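Local coordinates for hypothetical protein PA2201 (PDB 2FEF) that is of unknown function but probably acts as an immunity protein, protecting the bacterium that makes it against a PoNe-type DNase toxin, at residues L173-G185 / A194-L207. Sequence-based numbering, arbitrary orientation.
Sequences LQFDTDRLLDYLG and ASEETFHPRPFGQL
The N-terminal end of helix 179-189, capped by Asp178, is clasped by the loop 194-200 that returns past it in this all-helical PoNi-type domain. Asp178 serves both segments: OD1 accepts a weak capping bond from Leu181 N and a hydrogen bond from Tyr146, while OD2, with CG turned between backbone N and carbonyl carbon (chi1 74°), takes Phe199 N at 2.9 Å and a water that also binds His200 N. Asp178 CB lies over the centre of the Phe199 ring, 3.4 Å from the centroid, a CH-pi contact; the phenyl ring suits the place because it offers a broad face to the CB hydrogens, while its edge lies in plane with Asp176 O.

The helix's first N-H, Arg179 N, points to Glu197 O (2.9 Å). The Arg179 side chain bends at chi3 (-78°), bringing NE to Ser195 O at 3.2 Å, roughly in the guanidinium plane, while NH1 forms a salt bridge with Glu212. One turn on, Asp182 uses the anti lone pair of OD2 for Ser195 N (2.8 Å) and OD1 for the hydroxyl of Thr177; Ser195 OG closes an ST turn with Glu197 N. Ala194 is small enough for its CB to fit against Tyr183 CE1 (3.6 Å). Leu180, in the helix's first turn, spreads its methyls, CD2 to Phe204 CD2 (3.6 Å) and CD1 to Leu207.

Backbone N-H groups thus meet two aspartates, whose negative charge near the helix start probably also interacts favourably with its dipole.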
loop_
_atom_site.group_PDB
_atom_site.type_symbol
_atom_site.label_atom_id
_atom_site.label_comp_id
_atom_site.label_asym_id
_atom_site.label_seq_id
_atom_site.Cartn_x
_atom_site.Cartn_y
_atom_site.Cartn_z
ATOM N N LEU B 173 -7.268 -9.453 -24.771
ATOM C CA LEU B 173 -6.642 -8.705 -25.867
ATOM C C LEU B 173 -7.626 -8.313 -26.960
ATOM O O LEU B 173 -7.282 -7.501 -27.817
ATOM C CB LEU B 173 -5.457 -9.489 -26.493
ATOM C CG LEU B 173 -4.436 -10.126 -25.560
ATOM C CD1 LEU B 173 -3.278 -10.766 -26.395
ATOM C CD2 LEU B 173 -3.881 -9.165 -24.552
ATOM N N GLN B 174 -8.818 -8.927 -26.949
ATOM C CA GLN B 174 -9.842 -8.749 -27.997
ATOM C C GLN B 174 -9.240 -8.982 -29.380
ATOM O O GLN B 174 -9.509 -8.235 -30.334
ATOM C CB GLN B 174 -10.524 -7.372 -27.892
ATOM C CG GLN B 174 -11.190 -7.124 -26.546
ATOM C CD GLN B 174 -11.982 -5.814 -26.492
ATOM O OE1 GLN B 174 -12.075 -5.073 -27.476
ATOM N NE2 GLN B 174 -12.549 -5.528 -25.336
ATOM N N PHE B 175 -8.402 -10.024 -29.474
ATOM C CA PHE B 175 -7.745 -10.420 -30.709
ATOM C C PHE B 175 -6.894 -9.343 -31.374
ATOM O O PHE B 175 -6.571 -9.453 -32.548
ATOM C CB PHE B 175 -8.741 -11.050 -31.709
ATOM C CG PHE B 175 -9.045 -12.497 -31.424
ATOM C CD1 PHE B 175 -8.178 -13.504 -31.851
ATOM C CD2 PHE B 175 -10.195 -12.854 -30.755
ATOM C CE1 PHE B 175 -8.468 -14.843 -31.598
ATOM C CE2 PHE B 175 -10.496 -14.190 -30.496
ATOM C CZ PHE B 175 -9.630 -15.175 -30.898
ATOM N N ASP B 176 -6.501 -8.326 -30.619
ATOM C CA ASP B 176 -5.636 -7.262 -31.164
ATOM C C ASP B 176 -4.170 -7.691 -30.955
ATOM O O ASP B 176 -3.454 -7.154 -30.118
ATOM C CB ASP B 176 -5.950 -5.917 -30.482
ATOM C CG ASP B 176 -5.318 -4.695 -31.201
ATOM O OD1 ASP B 176 -4.826 -4.815 -32.342
ATOM O OD2 ASP B 176 -5.323 -3.604 -30.596
ATOM N N THR B 177 -3.752 -8.672 -31.743
ATOM C CA THR B 177 -2.456 -9.284 -31.621
ATOM C C THR B 177 -1.643 -8.935 -32.870
ATOM O O THR B 177 -2.229 -8.688 -33.942
ATOM C CB THR B 177 -2.605 -10.815 -31.540
ATOM O OG1 THR B 177 -3.487 -11.259 -32.582
ATOM C CG2 THR B 177 -3.196 -11.226 -30.196
ATOM N N ASP B 178 -0.315 -8.896 -32.720
ATOM C CA ASP B 178 0.606 -8.700 -33.838
ATOM C C ASP B 178 1.333 -9.993 -34.209
ATOM O O ASP B 178 0.966 -11.065 -33.720
ATOM C CB ASP B 178 1.587 -7.541 -33.546
ATOM C CG ASP B 178 2.675 -7.898 -32.535
ATOM O OD1 ASP B 178 2.527 -8.867 -31.742
ATOM O OD2 ASP B 178 3.695 -7.163 -32.513
ATOM N N ARG B 179 2.354 -9.913 -35.063
ATOM C CA ARG B 179 2.959 -11.123 -35.615
ATOM C C ARG B 179 3.501 -12.045 -34.517
ATOM O O ARG B 179 3.181 -13.239 -34.481
ATOM C CB ARG B 179 4.062 -10.788 -36.609
ATOM C CG ARG B 179 4.723 -12.053 -37.239
ATOM C CD ARG B 179 5.619 -11.693 -38.400
ATOM N NE ARG B 179 4.863 -11.403 -39.610
ATOM C CZ ARG B 179 5.414 -11.028 -40.766
ATOM N NH1 ARG B 179 6.729 -10.878 -40.852
ATOM N NH2 ARG B 179 4.647 -10.797 -41.831
ATOM N N LEU B 180 4.294 -11.479 -33.617
ATOM C CA LEU B 180 4.874 -12.272 -32.522
ATOM C C LEU B 180 3.804 -12.908 -31.626
ATOM O O LEU B 180 3.863 -14.107 -31.344
ATOM C CB LEU B 180 5.874 -11.454 -31.677
ATOM C CG LEU B 180 6.386 -12.171 -30.413
ATOM C CD1 LEU B 180 7.199 -13.439 -30.733
ATOM C CD2 LEU B 180 7.176 -11.230 -29.522
ATOM N N LEU B 181 2.825 -12.120 -31.199
ATOM C CA LEU B 181 1.769 -12.675 -30.340
ATOM C C LEU B 181 1.001 -13.781 -31.075
ATOM O O LEU B 181 0.633 -14.798 -30.457
ATOM C CB LEU B 181 0.795 -11.587 -29.827
ATOM C CG LEU B 181 1.377 -10.522 -28.875
ATOM C CD1 LEU B 181 0.313 -9.442 -28.494
ATOM C CD2 LEU B 181 2.090 -11.156 -27.633
ATOM N N ASP B 182 0.764 -13.594 -32.378
ATOM C CA ASP B 182 0.152 -14.651 -33.192
ATOM C C ASP B 182 0.993 -15.939 -33.263
ATOM O O ASP B 182 0.437 -17.041 -33.119
ATOM C CB ASP B 182 -0.192 -14.166 -34.606
ATOM C CG ASP B 182 -1.422 -13.247 -34.640
ATOM O OD1 ASP B 182 -2.107 -13.098 -33.604
ATOM O OD2 ASP B 182 -1.703 -12.685 -35.728
ATOM N N TYR B 183 2.308 -15.818 -33.467
ATOM C CA TYR B 183 3.205 -16.985 -33.375
ATOM C C TYR B 183 3.169 -17.663 -32.011
ATOM O O TYR B 183 3.112 -18.888 -31.941
ATOM C CB TYR B 183 4.646 -16.623 -33.750
ATOM C CG TYR B 183 4.886 -16.734 -35.239
ATOM C CD1 TYR B 183 4.387 -15.780 -36.112
ATOM C CD2 TYR B 183 5.635 -17.789 -35.766
ATOM C CE1 TYR B 183 4.602 -15.872 -37.488
ATOM C CE2 TYR B 183 5.862 -17.890 -37.144
ATOM C CZ TYR B 183 5.333 -16.921 -37.993
ATOM O OH TYR B 183 5.527 -17.001 -39.351
ATOM N N LEU B 184 3.206 -16.871 -30.936
ATOM C CA LEU B 184 3.162 -17.435 -29.576
ATOM C C LEU B 184 1.861 -18.173 -29.281
ATOM O O LEU B 184 1.869 -19.192 -28.604
ATOM C CB LEU B 184 3.428 -16.365 -28.517
ATOM C CG LEU B 184 4.849 -15.773 -28.551
ATOM C CD1 LEU B 184 5.006 -14.672 -27.506
ATOM C CD2 LEU B 184 5.899 -16.899 -28.358
ATOM N N GLY B 185 0.739 -17.649 -29.766
ATOM C CA GLY B 185 -0.552 -18.291 -29.528
ATOM C C GLY B 185 -1.068 -19.226 -30.596
ATOM O O GLY B 185 -2.165 -19.785 -30.448
ATOM N N ALA B 194 -0.558 -15.523 -39.571
ATOM C CA ALA B 194 -0.202 -14.523 -38.568
ATOM C C ALA B 194 -0.340 -13.120 -39.135
ATOM O O ALA B 194 -0.209 -12.918 -40.348
ATOM C CB ALA B 194 1.223 -14.756 -38.049
ATOM N N SER B 195 -0.593 -12.163 -38.245
ATOM C CA SER B 195 -0.591 -10.738 -38.561
ATOM C C SER B 195 0.735 -10.372 -39.235
ATOM O O SER B 195 1.755 -11.020 -39.003
ATOM C CB SER B 195 -0.744 -9.940 -37.261
ATOM O OG SER B 195 -0.621 -8.548 -37.473
ATOM N N GLU B 196 0.711 -9.341 -40.074
ATOM C CA GLU B 196 1.939 -8.843 -40.697
ATOM C C GLU B 196 2.530 -7.667 -39.934
ATOM O O GLU B 196 3.628 -7.211 -40.261
ATOM C CB GLU B 196 1.679 -8.426 -42.144
ATOM C CG GLU B 196 1.242 -9.568 -43.044
ATOM C CD GLU B 196 0.979 -9.116 -44.451
ATOM O OE1 GLU B 196 1.068 -7.892 -44.714
ATOM O OE2 GLU B 196 0.679 -9.988 -45.296
ATOM N N GLU B 197 1.806 -7.181 -38.928
ATOM C CA GLU B 197 2.250 -6.039 -38.133
ATOM C C GLU B 197 3.214 -6.439 -37.019
ATOM O O GLU B 197 3.181 -7.566 -36.514
ATOM C CB GLU B 197 1.067 -5.324 -37.483
ATOM C CG GLU B 197 -0.027 -4.825 -38.436
ATOM C CD GLU B 197 -1.126 -4.091 -37.680
ATOM O OE1 GLU B 197 -2.221 -4.667 -37.483
ATOM O OE2 GLU B 197 -0.884 -2.951 -37.242
ATOM N N THR B 198 4.059 -5.488 -36.640
ATOM C CA THR B 198 4.834 -5.561 -35.394
ATOM C C THR B 198 4.536 -4.267 -34.614
ATOM O O THR B 198 4.884 -3.166 -35.068
ATOM C CB THR B 198 6.337 -5.698 -35.687
ATOM O OG1 THR B 198 6.579 -6.923 -36.402
ATOM C CG2 THR B 198 7.165 -5.707 -34.386
ATOM N N PHE B 199 3.874 -4.399 -33.465
ATOM C CA PHE B 199 3.468 -3.234 -32.691
ATOM C C PHE B 199 4.636 -2.415 -32.140
ATOM O O PHE B 199 4.522 -1.204 -31.998
ATOM C CB PHE B 199 2.495 -3.618 -31.568
ATOM C CG PHE B 199 1.181 -4.193 -32.065
ATOM C CD1 PHE B 199 0.766 -4.009 -33.388
ATOM C CD2 PHE B 199 0.370 -4.928 -31.210
ATOM C CE1 PHE B 199 -0.431 -4.559 -33.842
ATOM C CE2 PHE B 199 -0.840 -5.456 -31.650
ATOM C CZ PHE B 199 -1.237 -5.271 -32.963
ATOM N N HIS B 200 5.745 -3.095 -31.827
ATOM C CA HIS B 200 6.913 -2.461 -31.222
ATOM C C HIS B 200 8.165 -2.953 -31.951
ATOM O O HIS B 200 8.761 -3.956 -31.562
ATOM C CB HIS B 200 6.931 -2.774 -29.731
ATOM C CG HIS B 200 5.665 -2.364 -29.041
ATOM N ND1 HIS B 200 5.480 -1.094 -28.543
ATOM C CD2 HIS B 200 4.508 -3.033 -28.810
ATOM C CE1 HIS B 200 4.265 -0.998 -28.028
ATOM N NE2 HIS B 200 3.666 -2.171 -28.155
ATOM N N PRO B 201 8.529 -2.270 -33.051
ATOM C CA PRO B 201 9.588 -2.717 -33.936
ATOM C C PRO B 201 10.953 -2.846 -33.238
ATOM O O PRO B 201 11.799 -3.612 -33.685
ATOM C CB PRO B 201 9.619 -1.639 -35.040
ATOM C CG PRO B 201 8.283 -0.967 -34.969
ATOM C CD PRO B 201 7.904 -1.012 -33.519
ATOM N N ARG B 202 11.139 -2.116 -32.140
ATOM C CA ARG B 202 12.360 -2.223 -31.317
ATOM C C ARG B 202 11.920 -2.829 -29.975
ATOM O O ARG B 202 11.293 -2.153 -29.188
ATOM C CB ARG B 202 12.927 -0.820 -31.065
ATOM C CG ARG B 202 13.770 -0.205 -32.201
ATOM C CD ARG B 202 13.088 -0.086 -33.563
ATOM N NE ARG B 202 11.982 0.881 -33.638
ATOM C CZ ARG B 202 11.545 1.438 -34.773
ATOM N NH1 ARG B 202 10.525 2.285 -34.743
ATOM N NH2 ARG B 202 12.122 1.150 -35.939
ATOM N N PRO B 203 12.284 -4.083 -29.685
ATOM C CA PRO B 203 13.186 -4.987 -30.408
ATOM C C PRO B 203 12.571 -5.912 -31.464
ATOM O O PRO B 203 13.298 -6.537 -32.223
ATOM C CB PRO B 203 13.748 -5.859 -29.279
ATOM C CG PRO B 203 12.608 -6.026 -28.315
ATOM C CD PRO B 203 11.820 -4.681 -28.407
ATOM N N PHE B 204 11.252 -6.022 -31.489
ATOM C CA PHE B 204 10.615 -7.163 -32.141
ATOM C C PHE B 204 10.656 -7.233 -33.676
ATOM O O PHE B 204 10.464 -8.307 -34.247
ATOM C CB PHE B 204 9.191 -7.326 -31.612
ATOM C CG PHE B 204 9.116 -7.443 -30.123
ATOM C CD1 PHE B 204 8.529 -6.432 -29.364
ATOM C CD2 PHE B 204 9.635 -8.572 -29.468
ATOM C CE1 PHE B 204 8.472 -6.530 -27.964
ATOM C CE2 PHE B 204 9.532 -8.689 -28.084
ATOM C CZ PHE B 204 8.984 -7.677 -27.340
ATOM N N GLY B 205 10.912 -6.100 -34.336
ATOM C CA GLY B 205 11.125 -6.092 -35.789
ATOM C C GLY B 205 12.324 -6.925 -36.213
ATOM O O GLY B 205 12.381 -7.387 -37.352
ATOM N N GLN B 206 13.264 -7.134 -35.288
ATOM C CA GLN B 206 14.489 -7.918 -35.535
ATOM C C GLN B 206 14.242 -9.431 -35.613
ATOM O O GLN B 206 15.176 -10.194 -35.888
ATOM C CB GLN B 206 15.563 -7.602 -34.469
ATOM C CG GLN B 206 15.995 -6.115 -34.456
ATOM C CD GLN B 206 16.696 -5.715 -35.740
ATOM O OE1 GLN B 206 16.200 -4.884 -36.503
ATOM N NE2 GLN B 206 17.837 -6.329 -36.003
ATOM N N LEU B 207 12.991 -9.838 -35.367
ATOM C CA LEU B 207 12.524 -11.213 -35.572
ATOM C C LEU B 207 12.075 -11.492 -37.010
ATOM O O LEU B 207 11.788 -12.652 -37.360
ATOM C CB LEU B 207 11.380 -11.548 -34.604
ATOM C CG LEU B 207 11.725 -11.568 -33.099
ATOM C CD1 LEU B 207 10.508 -11.794 -32.219
ATOM C CD2 LEU B 207 12.763 -12.632 -32.792
HETATM O O HOH W 1 5.724 -5.993 -31.111
#